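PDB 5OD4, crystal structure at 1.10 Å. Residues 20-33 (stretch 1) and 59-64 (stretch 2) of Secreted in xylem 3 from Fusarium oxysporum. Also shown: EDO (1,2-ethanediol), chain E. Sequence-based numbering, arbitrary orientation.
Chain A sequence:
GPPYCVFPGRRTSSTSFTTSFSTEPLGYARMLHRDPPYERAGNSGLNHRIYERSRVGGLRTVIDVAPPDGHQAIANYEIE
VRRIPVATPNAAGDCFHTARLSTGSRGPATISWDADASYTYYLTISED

Stretch 1, residues 20-33: SFSTEPLGYARMLH
Stretch 2, residues 59-64: LRTVID

How do the two backbones run past each other? Stretch 2 is an extended strand from Arg 60 through Asp 64, with phi from -87° at Thr 61 to -131° at Val 62 and psi between 127° and 142°; stretch 1 is strand at Ser 20 and Phe 21, and from Thr 23 on it is loop or turn. No hydrogen bond joins them directly; side chains and two waters occupy the gap: the CA atoms of Thr 23 and Thr 61 lie 8.3 Å apart, and those of Leu 26 and Leu 59 lie 8.0 Å apart. As stretch 1 advances from Phe 21 to Leu 26, its partners step backward from Ile 63 to Leu 59, an antiparallel order. Leu 59, Thr 61 and Ile 63 point toward stretch 1, whereas Val 62 points away, the alternation expected of a strand.

What fills the space at the Ile 63 end? Phe 21 (chi1 64°, p; chi2 -86°) reaches across with its ring oblique to its neighbours. Its CE1 lies 4.0 Å from CD1 of Ile 63, whose m,t side chain is long enough to meet it, and its CE2 lies 4.1 Å from CG2 of Thr 61. A broad ring thus spans two alternate residues of the strand, resting against a methyl group from each.

How do two threonines meet in the middle without touching closely? Thr 23 and Thr 61, both buried and both m, point toward each other, but OG1 of Thr 23 stays 4.1 Å from OG1 of Thr 61. Two waters bridge the hollow: water 1 is 2.8 Å from OG1 of Thr 23 and 2.8 Å from OG1 of Thr 61, while water 2 is 2.8 Å from OG1 of Thr 23 and 2.7 Å from OG1 of Thr 61. Threonine suits both places, its hydroxyl serving the waters while the methyl of Thr 61 meets Phe 21.

What receives the bump of Leu 59? This m,t side chain belongs to the residue with the largest covered area, 95 Å², and fits among three residues of stretch 1. Its CD1 lies 4.0 Å from CD2 of Leu 26 and 3.6 Å from NE of Arg 30, over one face of the guanidinium; its CD2 lies 4.0 Å from CD1 of Leu 32. Leu 26 and Leu 32 are both m,t. Arg 30 (m,p,t, chi4 160°) is held by the type I turn from Pro 25 to Tyr 28, with Leu 26 at -67/-17 and Gly 27 at -80/-4, which Tyr 28 N closes on Pro 25 O at 3.0 Å. Arg 30 NH1 donates to Pro 25 O (2.8 Å) and Tyr 28 O (2.9 Å), and Arg 30 NH2 to Glu 24 O (2.9 Å), leaving a flat face for the methyl.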

# COMPACT_ATOMS: atom_id res chain seq x y z
N SER A 20 7.37 -1.10 4.59
CA SER A 20 7.61 -2.29 3.80
C SER A 20 7.12 -3.50 4.53
O SER A 20 7.02 -3.50 5.75
CB SER A 20 9.07 -2.43 3.47
OG SER A 20 9.82 -2.58 4.64
N PHE A 21 6.84 -4.55 3.78
CA PHE A 21 6.37 -5.79 4.38
C PHE A 21 6.71 -6.97 3.51
O PHE A 21 6.90 -6.85 2.31
CB PHE A 21 4.87 -5.76 4.70
CG PHE A 21 3.97 -5.64 3.49
CD1 PHE A 21 3.66 -4.40 2.97
CD2 PHE A 21 3.46 -6.77 2.86
CE1 PHE A 21 2.81 -4.29 1.87
CE2 PHE A 21 2.62 -6.65 1.78
CZ PHE A 21 2.30 -5.42 1.29
N SER A 22 6.76 -8.12 4.18
CA SER A 22 6.92 -9.42 3.56
C SER A 22 5.55 -10.16 3.54
O SER A 22 4.64 -9.85 4.28
CB SER A 22 7.97 -10.25 4.33
OG SER A 22 9.24 -9.65 4.35
N THR A 23 5.48 -11.13 2.67
CA THR A 23 4.35 -12.08 2.64
C THR A 23 4.91 -13.44 3.06
O THR A 23 5.90 -13.93 2.50
CB THR A 23 3.73 -12.14 1.24
OG1 THR A 23 3.18 -10.85 0.92
CG2 THR A 23 2.73 -13.24 1.08
N GLU A 24 4.22 -14.07 3.99
CA GLU A 24 4.64 -15.36 4.45
C GLU A 24 4.44 -16.43 3.41
O GLU A 24 3.45 -16.34 2.63
CB GLU A 24 3.91 -15.79 5.73
CG GLU A 24 4.39 -15.09 7.00
CD GLU A 24 4.59 -13.60 6.99
OE1 GLU A 24 5.75 -13.19 7.24
OE2 GLU A 24 3.60 -12.86 6.84
N PRO A 25 5.26 -17.47 3.39
CA PRO A 25 5.05 -18.63 2.61
C PRO A 25 3.58 -19.06 2.75
O PRO A 25 2.99 -19.04 3.82
CB PRO A 25 6.05 -19.62 3.26
CG PRO A 25 7.19 -18.80 3.67
CD PRO A 25 6.53 -17.59 4.19
N LEU A 26 2.98 -19.41 1.64
CA LEU A 26 1.54 -19.68 1.58
C LEU A 26 1.07 -20.94 2.37
O LEU A 26 -0.12 -21.04 2.74
CB LEU A 26 1.08 -19.70 0.15
CG LEU A 26 1.28 -18.37 -0.62
CD1 LEU A 26 0.85 -18.54 -2.07
CD2 LEU A 26 0.57 -17.19 0.02
N GLY A 27 2.00 -21.82 2.71
CA GLY A 27 1.70 -22.94 3.55
C GLY A 27 1.65 -22.63 5.03
O GLY A 27 1.35 -23.53 5.83
N TYR A 28 1.95 -21.40 5.42
CA TYR A 28 1.84 -21.00 6.80
C TYR A 28 0.43 -20.49 7.04
O TYR A 28 -0.13 -19.70 6.28
CB TYR A 28 2.84 -19.92 7.17
CG TYR A 28 4.29 -20.26 7.04
CD1 TYR A 28 4.75 -21.54 6.74
CD2 TYR A 28 5.23 -19.26 7.26
CE1 TYR A 28 6.08 -21.82 6.59
CE2 TYR A 28 6.58 -19.52 7.12
CZ TYR A 28 7.03 -20.78 6.76
OH TYR A 28 8.36 -21.00 6.58
N ALA A 29 -0.25 -20.99 8.08
CA ALA A 29 -1.64 -20.64 8.31
C ALA A 29 -1.83 -19.18 8.71
O ALA A 29 -1.13 -18.69 9.57
CB ALA A 29 -2.20 -21.54 9.41
N ARG A 30 -2.82 -18.55 8.15
CA ARG A 30 -3.33 -17.25 8.59
C ARG A 30 -4.75 -17.40 9.08
O ARG A 30 -5.50 -18.23 8.58
CB ARG A 30 -3.50 -16.28 7.44
CG ARG A 30 -2.29 -15.73 6.84
CD ARG A 30 -1.60 -16.65 5.92
NE ARG A 30 -0.79 -15.90 5.03
CZ ARG A 30 0.23 -16.35 4.35
NH1 ARG A 30 0.71 -17.56 4.55
NH2 ARG A 30 0.88 -15.50 3.54
N MET A 31 -5.15 -16.54 9.99
CA MET A 31 -6.56 -16.41 10.36
C MET A 31 -7.11 -15.21 9.60
O MET A 31 -6.69 -14.07 9.78
CB MET A 31 -6.70 -16.18 11.86
CG MET A 31 -6.14 -17.28 12.72
SD MET A 31 -6.73 -18.97 12.41
CE MET A 31 -8.41 -18.66 12.76
N LEU A 32 -8.05 -15.47 8.70
CA LEU A 32 -8.55 -14.43 7.80
C LEU A 32 -9.77 -13.73 8.42
O LEU A 32 -10.50 -14.30 9.23
CB LEU A 32 -8.90 -15.00 6.43
CG LEU A 32 -7.71 -15.67 5.71
CD1 LEU A 32 -8.21 -16.27 4.42
CD2 LEU A 32 -6.56 -14.73 5.44
N HIS A 33 -9.98 -12.46 8.07
CA HIS A 33 -11.07 -11.64 8.64
C HIS A 33 -11.66 -10.79 7.53
O HIS A 33 -10.93 -10.25 6.71
CB HIS A 33 -10.52 -10.75 9.76
CG HIS A 33 -11.55 -10.11 10.65
ND1 HIS A 33 -11.81 -10.56 11.92
CD2 HIS A 33 -12.29 -9.00 10.49
CE1 HIS A 33 -12.72 -9.78 12.47
NE2 HIS A 33 -13.01 -8.81 11.63
N LEU A 59 -4.75 -16.94 -2.24
CA LEU A 59 -4.79 -15.80 -1.36
C LEU A 59 -4.47 -14.56 -2.15
O LEU A 59 -3.62 -14.59 -3.07
CB LEU A 59 -3.79 -15.94 -0.19
CG LEU A 59 -3.88 -16.67 1.13
CD1 LEU A 59 -2.76 -16.15 2.03
CD2 LEU A 59 -5.23 -16.39 1.72
N ARG A 60 -5.11 -13.46 -1.75
CA ARG A 60 -4.85 -12.14 -2.28
C ARG A 60 -4.29 -11.26 -1.21
O ARG A 60 -4.83 -11.27 -0.07
CB ARG A 60 -6.14 -11.52 -2.75
CG ARG A 60 -6.82 -12.19 -3.91
CD ARG A 60 -6.22 -11.89 -5.25
NE ARG A 60 -6.46 -10.51 -5.71
CZ ARG A 60 -6.05 -10.07 -6.91
NH1 ARG A 60 -5.41 -10.88 -7.73
NH2 ARG A 60 -6.29 -8.83 -7.30
N THR A 61 -3.26 -10.49 -1.51
CA THR A 61 -2.79 -9.41 -0.63
C THR A 61 -3.60 -8.16 -0.99
O THR A 61 -3.78 -7.87 -2.17
CB THR A 61 -1.30 -9.19 -0.83
OG1 THR A 61 -0.58 -10.39 -0.54
CG2 THR A 61 -0.77 -8.04 0.02
N VAL A 62 -4.04 -7.44 0.03
CA VAL A 62 -4.88 -6.25 -0.12
C VAL A 62 -4.32 -5.11 0.69
O VAL A 62 -3.94 -5.31 1.86
CB VAL A 62 -6.33 -6.54 0.33
CG1 VAL A 62 -7.23 -5.36 0.00
CG2 VAL A 62 -6.88 -7.82 -0.33
N ILE A 63 -4.34 -3.91 0.10
CA ILE A 63 -4.06 -2.69 0.83
C ILE A 63 -5.24 -1.76 0.64
O ILE A 63 -5.61 -1.46 -0.48
CB ILE A 63 -2.78 -2.01 0.35
CG1 ILE A 63 -1.59 -2.96 0.48
CG2 ILE A 63 -2.53 -0.69 1.12
CD1 ILE A 63 -0.25 -2.40 0.09
N ASP A 64 -5.80 -1.27 1.75
CA ASP A 64 -6.83 -0.22 1.74
C ASP A 64 -6.27 1.02 2.40
O ASP A 64 -5.60 0.94 3.43
CB ASP A 64 -8.07 -0.66 2.52
CG ASP A 64 -8.82 -1.81 1.94
OD1 ASP A 64 -8.96 -1.92 0.70
OD2 ASP A 64 -9.36 -2.64 2.76
C1 EDO E . -6.93 -10.63 7.84
O1 EDO E . -7.64 -11.23 6.73
C2 EDO E . -5.49 -11.16 7.98
O2 EDO E . -4.68 -10.73 6.87
O HOH W 1 1.97 -10.79 -1.59
O HOH W 2 0.58 -10.66 1.93